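PDB 5TI1: fumarylacetoacetate hydrolase from Burkholderia xenovorans, which probably hydrolyses fumarylacetoacetate to fumarate and acetoacetate, the last step of phenylalanine and tyrosine breakdown, at a site that binds magnesium. Local coordinates for residues Val164-Met167 and Asn173-Leu176; His320-Thr325 and Trp351-Gln356; Ser339-Thr344 and Gly387-Leu392. All blocks are in the same frame, centred on the assembly; numbering follows the deposited sequence.

All three contacts belong to the C-terminal hydrolase family region, their centres about 19 to 23 Å apart. Interaction 1 comes first along the chain, joining helix 158-168 to the following loop. Interactions 2 and 3 interlock: strand 321-331, strand 339-345, helix 353-362 and helix 389-392 supply their segments in alternating order, the two strands being antiparallel neighbours in one sheet, and Thr325 CG2 packs 4.3 Å from Thr344 O. Interactions 1 and 3 touch through Met167 and Val164 on Leu390; interactions 1 and 2 stay about 9 Å apart at their nearest atoms. Neighbouring strands each carry a contact to the start of a helix, and helix 389-392 also packs on the helix bearing the predicted proton acceptor His160.

Interaction 1: residues Val164-Met167 and Asn173-Leu176; sequences VGSM and NALL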
ATOM      1  N   VAL B 164      19.620  16.336  -6.237  1.00 42.43           N
ATOM      2  CA  VAL B 164      19.177  15.391  -7.257  1.00 49.79           C
ATOM      3  C   VAL B 164      18.801  16.123  -8.536  1.00 50.86           C
ATOM      4  O   VAL B 164      19.232  15.753  -9.635  1.00 51.79           O
ATOM      5  CB  VAL B 164      18.003  14.551  -6.728  1.00 49.62           C
ATOM      6  CG1 VAL B 164      17.334  13.804  -7.859  1.00 45.23           C
ATOM      7  CG2 VAL B 164      18.495  13.592  -5.661  1.00 55.19           C
ATOM      8  N   GLY B 165      17.981  17.171  -8.412  1.00 52.20           N
ATOM      9  CA  GLY B 165      17.573  17.923  -9.584  1.00 44.98           C
ATOM     10  C   GLY B 165      18.732  18.558 -10.322  1.00 50.41           C
ATOM     11  O   GLY B 165      18.694  18.679 -11.549  1.00 56.75           O
ATOM     12  N   SER B 166      19.778  18.968  -9.595  1.00 54.05           N
ATOM     13  CA  SER B 166      20.947  19.544 -10.253  1.00 55.90           C
ATOM     14  C   SER B 166      21.606  18.538 -11.189  1.00 56.04           C
ATOM     15  O   SER B 166      22.083  18.906 -12.267  1.00 58.76           O
ATOM     16  CB  SER B 166      21.952  20.049  -9.217  1.00 54.75           C
ATOM     17  OG  SER B 166      21.479  21.220  -8.574  1.00 55.34           O
ATOM     18  N   MET B 167      21.637  17.262 -10.803  1.00 60.25           N
ATOM     19  CA  MET B 167      22.243  16.262 -11.678  1.00 63.47           C
ATOM     20  C   MET B 167      21.343  15.961 -12.867  1.00 62.31           C
ATOM     21  O   MET B 167      21.828  15.729 -13.980  1.00 63.11           O
ATOM     22  CB  MET B 167      22.539  14.982 -10.901  1.00 60.20           C
ATOM     23  CG  MET B 167      23.284  15.199  -9.607  1.00 65.53           C
ATOM     24  SD  MET B 167      23.582  13.634  -8.769  1.00 67.15           S
ATOM     25  CE  MET B 167      23.639  14.160  -7.057  1.00 72.30           C
ATOM     26  N   ASN B 173      17.882  25.057 -12.751  1.00 58.22           N
ATOM     27  CA  ASN B 173      16.601  24.388 -12.948  1.00 55.24           C
ATOM     28  C   ASN B 173      16.474  23.146 -12.073  1.00 52.30           C
ATOM     29  O   ASN B 173      15.865  22.153 -12.475  1.00 55.67           O
ATOM     30  CB  ASN B 173      16.401  24.008 -14.412  1.00 56.69           C
ATOM     31  CG  ASN B 173      16.514  25.188 -15.337  1.00 61.38           C
ATOM     32  OD1 ASN B 173      15.525  25.859 -15.629  1.00 68.26           O
ATOM     33  ND2 ASN B 173      17.728  25.453 -15.813  1.00 63.66           N
ATOM     34  N   ALA B 174      17.039  23.189 -10.863  1.00 48.99           N
ATOM     35  CA  ALA B 174      17.058  21.992 -10.023  1.00 51.03           C
ATOM     36  C   ALA B 174      15.662  21.615  -9.531  1.00 53.01           C
ATOM     37  O   ALA B 174      15.320  20.430  -9.471  1.00 59.23           O
ATOM     38  CB  ALA B 174      18.000  22.193  -8.837  1.00 53.89           C
ATOM     39  N   LEU B 175      14.847  22.601  -9.168  1.00 48.18           N
ATOM     40  CA  LEU B 175      13.554  22.359  -8.549  1.00 48.58           C
ATOM     41  C   LEU B 175      12.451  22.485  -9.587  1.00 53.66           C
ATOM     42  O   LEU B 175      12.381  23.483 -10.309  1.00 53.94           O
ATOM     43  CB  LEU B 175      13.302  23.340  -7.403  1.00 47.11           C
ATOM     44  CG  LEU B 175      14.146  23.179  -6.141  1.00 48.14           C
ATOM     45  CD1 LEU B 175      13.716  24.184  -5.085  1.00 51.25           C
ATOM     46  CD2 LEU B 175      14.026  21.764  -5.617  1.00 46.54           C
ATOM     47  N   LEU B 176      11.598  21.466  -9.664  1.00 50.91           N
ATOM     48  CA  LEU B 176      10.445  21.550 -10.539  1.00 50.58           C
ATOM     49  C   LEU B 176       9.378  22.434  -9.896  1.00 53.19           C
ATOM     50  O   LEU B 176       9.263  22.487  -8.667  1.00 51.31           O
ATOM     51  CB  LEU B 176       9.892  20.161 -10.827  1.00 47.78           C
ATOM     52  CG  LEU B 176      10.838  19.333 -11.705  1.00 53.97           C
ATOM     53  CD1 LEU B 176      10.430  17.863 -11.753  1.00 53.13           C
ATOM     54  CD2 LEU B 176      10.885  19.931 -13.107  1.00 59.71           C
TER
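The carbonyl oxygen of Ala174 takes a hydrogen bond from Arg169 NH2 and a weaker CA-H...O contact from Gly165. The latter measures 3.4 Å from Gly165 CA to Ala174 O, with an angle of 160° at the hydrogen, so the C-H points almost straight at the oxygen. Gly165 has no side chain on the helix face turned to the loop, and this lets the two backbones close to 4.1 Å between Gly165 CA and Ala174 CA.

Beside this contact the methyl of Ala174 rests against polar atoms of Ser166, with Ala174 CB 3.6 Å from Ser166 OG and 3.8 Å from Ser166 N. The torsion of Ser166 (chi1 -72°) sets the hydroxyl beside its own backbone nitrogen, opposite the carbonyl carbon, and so next to the methyl that already lies by that nitrogen. The same hydroxyl is hydrogen-bonded to Thr162 O one turn earlier in the helix; its polar partner thus belongs to the helix, and across this contact the hydroxyl meets the methyl of Ala174.

Arg169 fastens the loop a second time, its NE bonding to Asn173 O, so that two successive carbonyls receive one guanidinium group.

Arg169 is a predicted substrate-binding residue. Its bonds to Asn173 O and Ala174 O would restrict rotation of the guanidinium, while its positive charge would probably polarise both carbonyls. The chemistry is therefore consistent with the folded-back loop acting as a second shell that positions Arg169 against the helix, with Gly165 supplying the close seat for the loop carbonyl.

Interaction 2: residues His320-Thr325 and Trp351-Gln356; sequences HAFDIT and WTMAQQ
The backbone carbonyl of His320, just before the start of strand 321-331, faces the first turn of helix 353-362 at Thr352, and two waters span the gap. One water donates to His320 O at 2.8 Å and accepts from Met353 N; the other donates to His320 O at 3.2 Å and accepts from Ala354 N. A single loop oxygen is thereby coupled to two successive N-H groups of the helix start.

The next N-H is served from within the helix by a capping box. Gln355 N donates to Thr352 OG1 at 3.1 Å, and Thr352 N donates in return to Gln355 OE1, also at 3.1 Å, meeting a lone pair in the carbonyl plane. Thr352 OG1 sits between the backbone N and the carbonyl carbon (chi1 66°), where it can cap the helix and also bond His316 NE2. The same rotation puts CG2 beside the backbone N, anti to the carbonyl carbon, and brings Thr352 CG2 within 3.7 Å of His320 O and 3.8 Å of His320 CB. The imidazole of His320 leads away from the helix, stacks on His316 and bonds Glu249 through ND1.

Farther along the strand, Phe322 meets Met353, whose chain bends at its thioether (chi3 -73°) and lays its terminal methyl obliquely against the ring, with Met353 CE 3.6 Å from both Phe322 CD1 and Phe322 CE1.

Strand 300-301 pairs with this strand at Ala321 and also carries Arg300, which Phe322 touches. The start of the helix packs on Ile252 and Met255 of strand 252-263 through Met353, and on Cys245 and Ala248 of helix 245-248 through Ala354.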
ATOM      1  N   HIS B 320       6.631  23.644  13.770  1.00 43.67           N
ATOM      2  CA  HIS B 320       6.235  22.280  13.455  1.00 41.56           C
ATOM      3  C   HIS B 320       7.395  21.410  12.994  1.00 40.86           C
ATOM      4  O   HIS B 320       7.148  20.325  12.446  1.00 41.30           O
ATOM      5  CB  HIS B 320       5.126  22.305  12.412  1.00 40.40           C
ATOM      6  CG  HIS B 320       3.848  22.883  12.932  1.00 40.76           C
ATOM      7  ND1 HIS B 320       2.905  22.126  13.596  1.00 39.80           N
ATOM      8  CD2 HIS B 320       3.373  24.151  12.920  1.00 46.52           C
ATOM      9  CE1 HIS B 320       1.891  22.898  13.943  1.00 40.46           C
ATOM     10  NE2 HIS B 320       2.155  24.133  13.553  1.00 41.84           N
ATOM     11  N   ALA B 321       8.634  21.845  13.193  1.00 42.19           N
ATOM     12  CA  ALA B 321       9.819  21.046  12.927  1.00 41.75           C
ATOM     13  C   ALA B 321      10.325  20.433  14.224  1.00 44.33           C
ATOM     14  O   ALA B 321       9.930  20.832  15.324  1.00 47.20           O
ATOM     15  CB  ALA B 321      10.923  21.885  12.276  1.00 43.08           C
ATOM     16  N   PHE B 322      11.203  19.444  14.085  1.00 41.36           N
ATOM     17  CA  PHE B 322      11.731  18.730  15.234  1.00 41.60           C
ATOM     18  C   PHE B 322      13.235  18.563  15.083  1.00 48.34           C
ATOM     19  O   PHE B 322      13.737  18.235  14.003  1.00 47.15           O
ATOM     20  CB  PHE B 322      11.031  17.384  15.418  1.00 39.81           C
ATOM     21  CG  PHE B 322       9.602  17.520  15.875  1.00 39.50           C
ATOM     22  CD1 PHE B 322       8.582  17.707  14.957  1.00 38.52           C
ATOM     23  CD2 PHE B 322       9.287  17.503  17.224  1.00 46.07           C
ATOM     24  CE1 PHE B 322       7.266  17.857  15.378  1.00 38.92           C
ATOM     25  CE2 PHE B 322       7.967  17.657  17.654  1.00 44.77           C
ATOM     26  CZ  PHE B 322       6.961  17.839  16.730  1.00 39.11           C
ATOM     27  N   ASP B 323      13.940  18.820  16.180  1.00 43.71           N
ATOM     28  CA  ASP B 323      15.403  18.834  16.230  1.00 49.37           C
ATOM     29  C   ASP B 323      15.873  17.411  16.518  1.00 43.55           C
ATOM     30  O   ASP B 323      16.045  17.010  17.670  1.00 47.42           O
ATOM     31  CB  ASP B 323      15.859  19.832  17.286  1.00 46.98           C
ATOM     32  CG  ASP B 323      17.362  19.978  17.359  1.00 54.79           C
ATOM     33  OD1 ASP B 323      18.097  19.295  16.614  1.00 47.36           O
ATOM     34  OD2 ASP B 323      17.808  20.794  18.188  1.00 54.54           O
ATOM     35  N   ILE B 324      16.060  16.631  15.453  1.00 42.04           N
ATOM     36  CA  ILE B 324      16.449  15.221  15.541  1.00 40.81           C
ATOM     37  C   ILE B 324      17.784  15.080  14.829  1.00 48.73           C
ATOM     38  O   ILE B 324      17.855  15.214  13.601  1.00 40.48           O
ATOM     39  CB  ILE B 324      15.416  14.273  14.921  1.00 38.77           C
ATOM     40  CG1 ILE B 324      13.991  14.588  15.384  1.00 38.54           C
ATOM     41  CG2 ILE B 324      15.756  12.840  15.278  1.00 44.94           C
ATOM     42  CD1 ILE B 324      12.955  13.602  14.824  1.00 36.60           C
ATOM     43  N   THR B 325      18.843  14.835  15.597  1.00 42.01           N
ATOM     44  CA  THR B 325      20.148  14.561  15.018  1.00 42.22           C
ATOM     45  C   THR B 325      20.124  13.178  14.376  1.00 48.19           C
ATOM     46  O   THR B 325      19.669  12.211  14.991  1.00 39.44           O
ATOM     47  CB  THR B 325      21.236  14.641  16.095  1.00 43.80           C
ATOM     48  OG1 THR B 325      21.367  15.995  16.542  1.00 45.73           O
ATOM     49  CG2 THR B 325      22.579  14.174  15.553  1.00 43.89           C
ATOM     50  N   TRP B 351       8.937  20.680   4.077  1.00 43.37           N
ATOM     51  CA  TRP B 351       7.533  20.396   4.368  1.00 36.42           C
ATOM     52  C   TRP B 351       7.451  19.605   5.666  1.00 35.75           C
ATOM     53  O   TRP B 351       8.167  18.615   5.838  1.00 36.26           O
ATOM     54  CB  TRP B 351       6.867  19.613   3.228  1.00 34.99           C
ATOM     55  CG  TRP B 351       6.783  20.343   1.911  1.00 35.64           C
ATOM     56  CD1 TRP B 351       7.582  20.161   0.818  1.00 46.07           C
ATOM     57  CD2 TRP B 351       5.832  21.360   1.543  1.00 45.82           C
ATOM     58  NE1 TRP B 351       7.191  20.998  -0.204  1.00 36.58           N
ATOM     59  CE2 TRP B 351       6.123  21.747   0.217  1.00 48.09           C
ATOM     60  CE3 TRP B 351       4.766  21.980   2.207  1.00 36.49           C
ATOM     61  CZ2 TRP B 351       5.388  22.730  -0.457  1.00 37.66           C
ATOM     62  CZ3 TRP B 351       4.035  22.960   1.533  1.00 45.40           C
ATOM     63  CH2 TRP B 351       4.348  23.319   0.215  1.00 37.80           C
ATOM     64  N   THR B 352       6.584  20.032   6.576  1.00 36.02           N
ATOM     65  CA  THR B 352       6.453  19.335   7.847  1.00 39.98           C
ATOM     66  C   THR B 352       5.560  18.104   7.711  1.00 36.34           C
ATOM     67  O   THR B 352       4.878  17.901   6.705  1.00 32.88           O
ATOM     68  CB  THR B 352       5.867  20.260   8.905  1.00 36.70           C
ATOM     69  OG1 THR B 352       4.520  20.580   8.535  1.00 38.05           O
ATOM     70  CG2 THR B 352       6.700  21.525   8.998  1.00 38.65           C
ATOM     71  N   MET B 353       5.558  17.292   8.774  1.00 33.29           N
ATOM     72  CA  MET B 353       4.637  16.164   8.859  1.00 31.76           C
ATOM     73  C   MET B 353       3.188  16.621   8.767  1.00 37.83           C
ATOM     74  O   MET B 353       2.371  15.985   8.092  1.00 35.73           O
ATOM     75  CB  MET B 353       4.870  15.407  10.165  1.00 36.59           C
ATOM     76  CG  MET B 353       6.202  14.682  10.240  1.00 31.64           C
ATOM     77  SD  MET B 353       6.440  13.892  11.849  1.00 35.57           S
ATOM     78  CE  MET B 353       6.766  15.324  12.882  1.00 35.50           C
ATOM     79  N   ALA B 354       2.846  17.716   9.455  1.00 32.77           N
ATOM     80  CA  ALA B 354       1.485  18.232   9.389  1.00 32.69           C
ATOM     81  C   ALA B 354       1.101  18.548   7.950  1.00 38.43           C
ATOM     82  O   ALA B 354       0.016  18.174   7.480  1.00 34.23           O
ATOM     83  CB  ALA B 354       1.355  19.474  10.276  1.00 34.33           C
ATOM     84  N   GLN B 355       1.998  19.220   7.228  1.00 33.12           N
ATOM     85  CA  GLN B 355       1.699  19.585   5.852  1.00 32.97           C
ATOM     86  C   GLN B 355       1.598  18.349   4.971  1.00 40.41           C
ATOM     87  O   GLN B 355       0.727  18.272   4.097  1.00 30.79           O
ATOM     88  CB  GLN B 355       2.760  20.551   5.337  1.00 34.37           C
ATOM     89  CG  GLN B 355       2.697  21.906   6.033  1.00 36.06           C
ATOM     90  CD  GLN B 355       3.817  22.827   5.615  1.00 37.60           C
ATOM     91  OE1 GLN B 355       4.977  22.407   5.502  1.00 37.66           O
ATOM     92  NE2 GLN B 355       3.483  24.094   5.384  1.00 41.79           N
ATOM     93  N   GLN B 356       2.471  17.367   5.204  1.00 30.85           N
ATOM     94  CA  GLN B 356       2.447  16.145   4.412  1.00 29.48           C
ATOM     95  C   GLN B 356       1.122  15.414   4.581  1.00 29.81           C
ATOM     96  O   GLN B 356       0.514  14.981   3.600  1.00 27.50           O
ATOM     97  CB  GLN B 356       3.624  15.249   4.802  1.00 29.21           C
ATOM     98  CG  GLN B 356       4.979  15.794   4.364  1.00 31.19           C
ATOM     99  CD  GLN B 356       6.143  15.059   5.010  1.00 32.98           C
ATOM    100  OE1 GLN B 356       6.013  14.510   6.103  1.00 31.63           O
ATOM    101  NE2 GLN B 356       7.287  15.047   4.333  1.00 32.55           N
TER
HETATM  102  O   HOH W   1       7.617  18.014  10.925  1.00 25.06           O
HETATM  103  O   HOH W   2       4.511  18.702  11.836  1.00 26.49           O

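Interaction 3: residues Ser339-Thr344 and Gly387-Leu392; sequences STITRT and GSLLEL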
ATOM      1  N   SER B 339      32.249   3.320   9.560  1.00 40.97           N
ATOM      2  CA  SER B 339      32.658   4.693   9.289  1.00 40.96           C
ATOM      3  C   SER B 339      31.419   5.550   9.071  1.00 38.98           C
ATOM      4  O   SER B 339      30.519   5.166   8.314  1.00 37.67           O
ATOM      5  CB  SER B 339      33.577   4.750   8.068  1.00 43.05           C
ATOM      6  OG  SER B 339      34.703   3.902   8.247  1.00 44.12           O
ATOM      7  N   THR B 340      31.357   6.695   9.743  1.00 40.19           N
ATOM      8  CA  THR B 340      30.221   7.590   9.536  1.00 45.31           C
ATOM      9  C   THR B 340      30.326   8.244   8.163  1.00 40.24           C
ATOM     10  O   THR B 340      31.397   8.705   7.762  1.00 41.46           O
ATOM     11  CB  THR B 340      30.159   8.648  10.636  1.00 50.90           C
ATOM     12  OG1 THR B 340      30.025   8.009  11.915  1.00 50.39           O
ATOM     13  CG2 THR B 340      28.964   9.565  10.416  1.00 41.23           C
ATOM     14  N   ILE B 341      29.228   8.247   7.416  1.00 39.13           N
ATOM     15  CA  ILE B 341      29.228   8.806   6.071  1.00 42.66           C
ATOM     16  C   ILE B 341      28.364  10.053   5.948  1.00 44.16           C
ATOM     17  O   ILE B 341      28.510  10.790   4.959  1.00 40.50           O
ATOM     18  CB  ILE B 341      28.796   7.760   5.026  1.00 37.79           C
ATOM     19  CG1 ILE B 341      27.352   7.301   5.288  1.00 37.43           C
ATOM     20  CG2 ILE B 341      29.805   6.604   5.000  1.00 37.55           C
ATOM     21  CD1 ILE B 341      26.696   6.616   4.095  1.00 39.20           C
ATOM     22  N   THR B 342      27.471  10.313   6.900  1.00 41.41           N
ATOM     23  CA  THR B 342      26.761  11.583   6.898  1.00 42.99           C
ATOM     24  C   THR B 342      26.235  11.869   8.299  1.00 45.67           C
ATOM     25  O   THR B 342      26.040  10.952   9.102  1.00 39.78           O
ATOM     26  CB  THR B 342      25.625  11.586   5.867  1.00 42.06           C
ATOM     27  OG1 THR B 342      25.124  12.920   5.718  1.00 42.64           O
ATOM     28  CG2 THR B 342      24.497  10.635   6.276  1.00 37.44           C
ATOM     29  N   ARG B 343      26.051  13.161   8.588  1.00 41.93           N
ATOM     30  CA  ARG B 343      25.414  13.634   9.814  1.00 42.39           C
ATOM     31  C   ARG B 343      24.507  14.794   9.429  1.00 42.82           C
ATOM     32  O   ARG B 343      24.979  15.757   8.824  1.00 44.08           O
ATOM     33  CB  ARG B 343      26.446  14.098  10.853  1.00 45.57           C
ATOM     34  CG  ARG B 343      27.477  13.055  11.289  1.00 46.79           C
ATOM     35  CD  ARG B 343      28.601  13.710  12.122  1.00 46.12           C
ATOM     36  NE  ARG B 343      29.524  12.720  12.679  1.00 74.97           N
ATOM     37  CZ  ARG B 343      30.536  12.165  12.011  1.00 73.97           C
ATOM     38  NH1 ARG B 343      30.764  12.494  10.744  1.00 79.09           N
ATOM     39  NH2 ARG B 343      31.318  11.268  12.603  1.00 65.12           N
ATOM     40  N   THR B 344      23.220  14.707   9.751  1.00 41.85           N
ATOM     41  CA  THR B 344      22.300  15.788   9.398  1.00 48.94           C
ATOM     42  C   THR B 344      21.245  15.919  10.496  1.00 48.70           C
ATOM     43  O   THR B 344      21.442  15.454  11.623  1.00 42.19           O
ATOM     44  CB  THR B 344      21.689  15.549   8.007  1.00 52.91           C
ATOM     45  OG1 THR B 344      20.938  16.705   7.612  1.00 41.65           O
ATOM     46  CG2 THR B 344      20.765  14.344   8.021  1.00 39.01           C
ATOM     47  N   GLY B 387      21.648  12.872   2.554  1.00 37.02           N
ATOM     48  CA  GLY B 387      21.015  11.643   2.983  1.00 35.36           C
ATOM     49  C   GLY B 387      21.112  10.468   2.038  1.00 34.48           C
ATOM     50  O   GLY B 387      20.381   9.488   2.230  1.00 33.48           O
ATOM     51  N   SER B 388      21.988  10.517   1.036  1.00 36.27           N
ATOM     52  CA  SER B 388      22.146   9.395   0.124  1.00 33.98           C
ATOM     53  C   SER B 388      23.565   9.378  -0.425  1.00 39.80           C
ATOM     54  O   SER B 388      24.192  10.425  -0.575  1.00 38.57           O
ATOM     55  CB  SER B 388      21.145   9.469  -1.036  1.00 42.28           C
ATOM     56  OG  SER B 388      21.439  10.566  -1.885  1.00 36.66           O
ATOM     57  N   LEU B 389      24.061   8.175  -0.742  1.00 37.97           N
ATOM     58  CA  LEU B 389      25.346   8.083  -1.426  1.00 35.27           C
ATOM     59  C   LEU B 389      25.297   8.773  -2.778  1.00 40.92           C
ATOM     60  O   LEU B 389      26.310   9.325  -3.226  1.00 37.46           O
ATOM     61  CB  LEU B 389      25.779   6.623  -1.597  1.00 34.35           C
ATOM     62  CG  LEU B 389      26.351   5.867  -0.396  1.00 37.34           C
ATOM     63  CD1 LEU B 389      27.503   6.632   0.214  1.00 44.42           C
ATOM     64  CD2 LEU B 389      25.289   5.593   0.651  1.00 42.64           C
ATOM     65  N   LEU B 390      24.131   8.760  -3.437  1.00 37.83           N
ATOM     66  CA  LEU B 390      23.973   9.502  -4.684  1.00 36.18           C
ATOM     67  C   LEU B 390      24.378  10.966  -4.511  1.00 43.48           C
ATOM     68  O   LEU B 390      25.101  11.527  -5.345  1.00 40.78           O
ATOM     69  CB  LEU B 390      22.530   9.388  -5.181  1.00 35.15           C
ATOM     70  CG  LEU B 390      22.184  10.288  -6.372  1.00 41.22           C
ATOM     71  CD1 LEU B 390      22.916   9.830  -7.629  1.00 38.90           C
ATOM     72  CD2 LEU B 390      20.668  10.377  -6.599  1.00 35.19           C
ATOM     73  N   GLU B 391      23.944  11.597  -3.419  1.00 40.95           N
ATOM     74  CA  GLU B 391      24.358  12.975  -3.166  1.00 39.68           C
ATOM     75  C   GLU B 391      25.778  13.036  -2.617  1.00 47.59           C
ATOM     76  O   GLU B 391      26.594  13.839  -3.081  1.00 42.32           O
ATOM     77  CB  GLU B 391      23.396  13.656  -2.196  1.00 39.37           C
ATOM     78  CG  GLU B 391      21.940  13.677  -2.649  1.00 39.08           C
ATOM     79  CD  GLU B 391      21.013  13.914  -1.494  1.00 37.74           C
ATOM     80  OE1 GLU B 391      20.715  15.087  -1.207  1.00 38.76           O
ATOM     81  OE2 GLU B 391      20.599  12.927  -0.852  1.00 37.84           O
ATOM     82  N   LEU B 392      26.083  12.200  -1.619  1.00 39.88           N
ATOM     83  CA  LEU B 392      27.374  12.286  -0.945  1.00 40.95           C
ATOM     84  C   LEU B 392      28.537  12.140  -1.920  1.00 48.71           C
ATOM     85  O   LEU B 392      29.574  12.795  -1.746  1.00 47.56           O
ATOM     86  CB  LEU B 392      27.461  11.226   0.157  1.00 39.82           C
ATOM     87  CG  LEU B 392      26.499  11.435   1.332  1.00 42.55           C
ATOM     88  CD1 LEU B 392      26.433  10.218   2.243  1.00 37.97           C
ATOM     89  CD2 LEU B 392      26.866  12.699   2.116  1.00 42.20           C
TER
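Leu392 reaches from the end of the one-turn helix 389-392 to the backbone and side chains of Ile341 and Thr342. Its CB is directed at the strand without yet touching it; Leu392 CG comes to 4.2 Å from Ile341 O, and both methyls come up to this oxygen from the same side. CD1 lies 3.5 Å from Ile341 O and 4.0 Å from Thr342 CB, while CD2 lies 3.8 Å from Ile341 O and 4.0 Å from Thr342 OG1. That hydroxyl has its hydrogen bonds elsewhere, with Phe386 O and Asp384 O.

Ile341 supplies the apolar part of the contact. With chi1 at 63°, CG1 is tucked over the backbone and carries CD1 across Leu389 at about a right angle, 3.9 Å from Leu389 CD2, and up to Leu392 CD1.

At the helix start Ser388 OG accepts from Glu391 N as N-cap and donates to Glu391 OE2 at 2.7 Å, on the anti lone pair. A weak hydrogen bond from OE2 to His160 ND1 links this cap to the predicted proton acceptor.

Beside Ile341 and Thr342, on the neighbouring antiparallel strand 321-331, Val328 bonds to the backbone of both. Leu389 also packs on Ile225 of strand 223-233, so the short helix bridges two sheets.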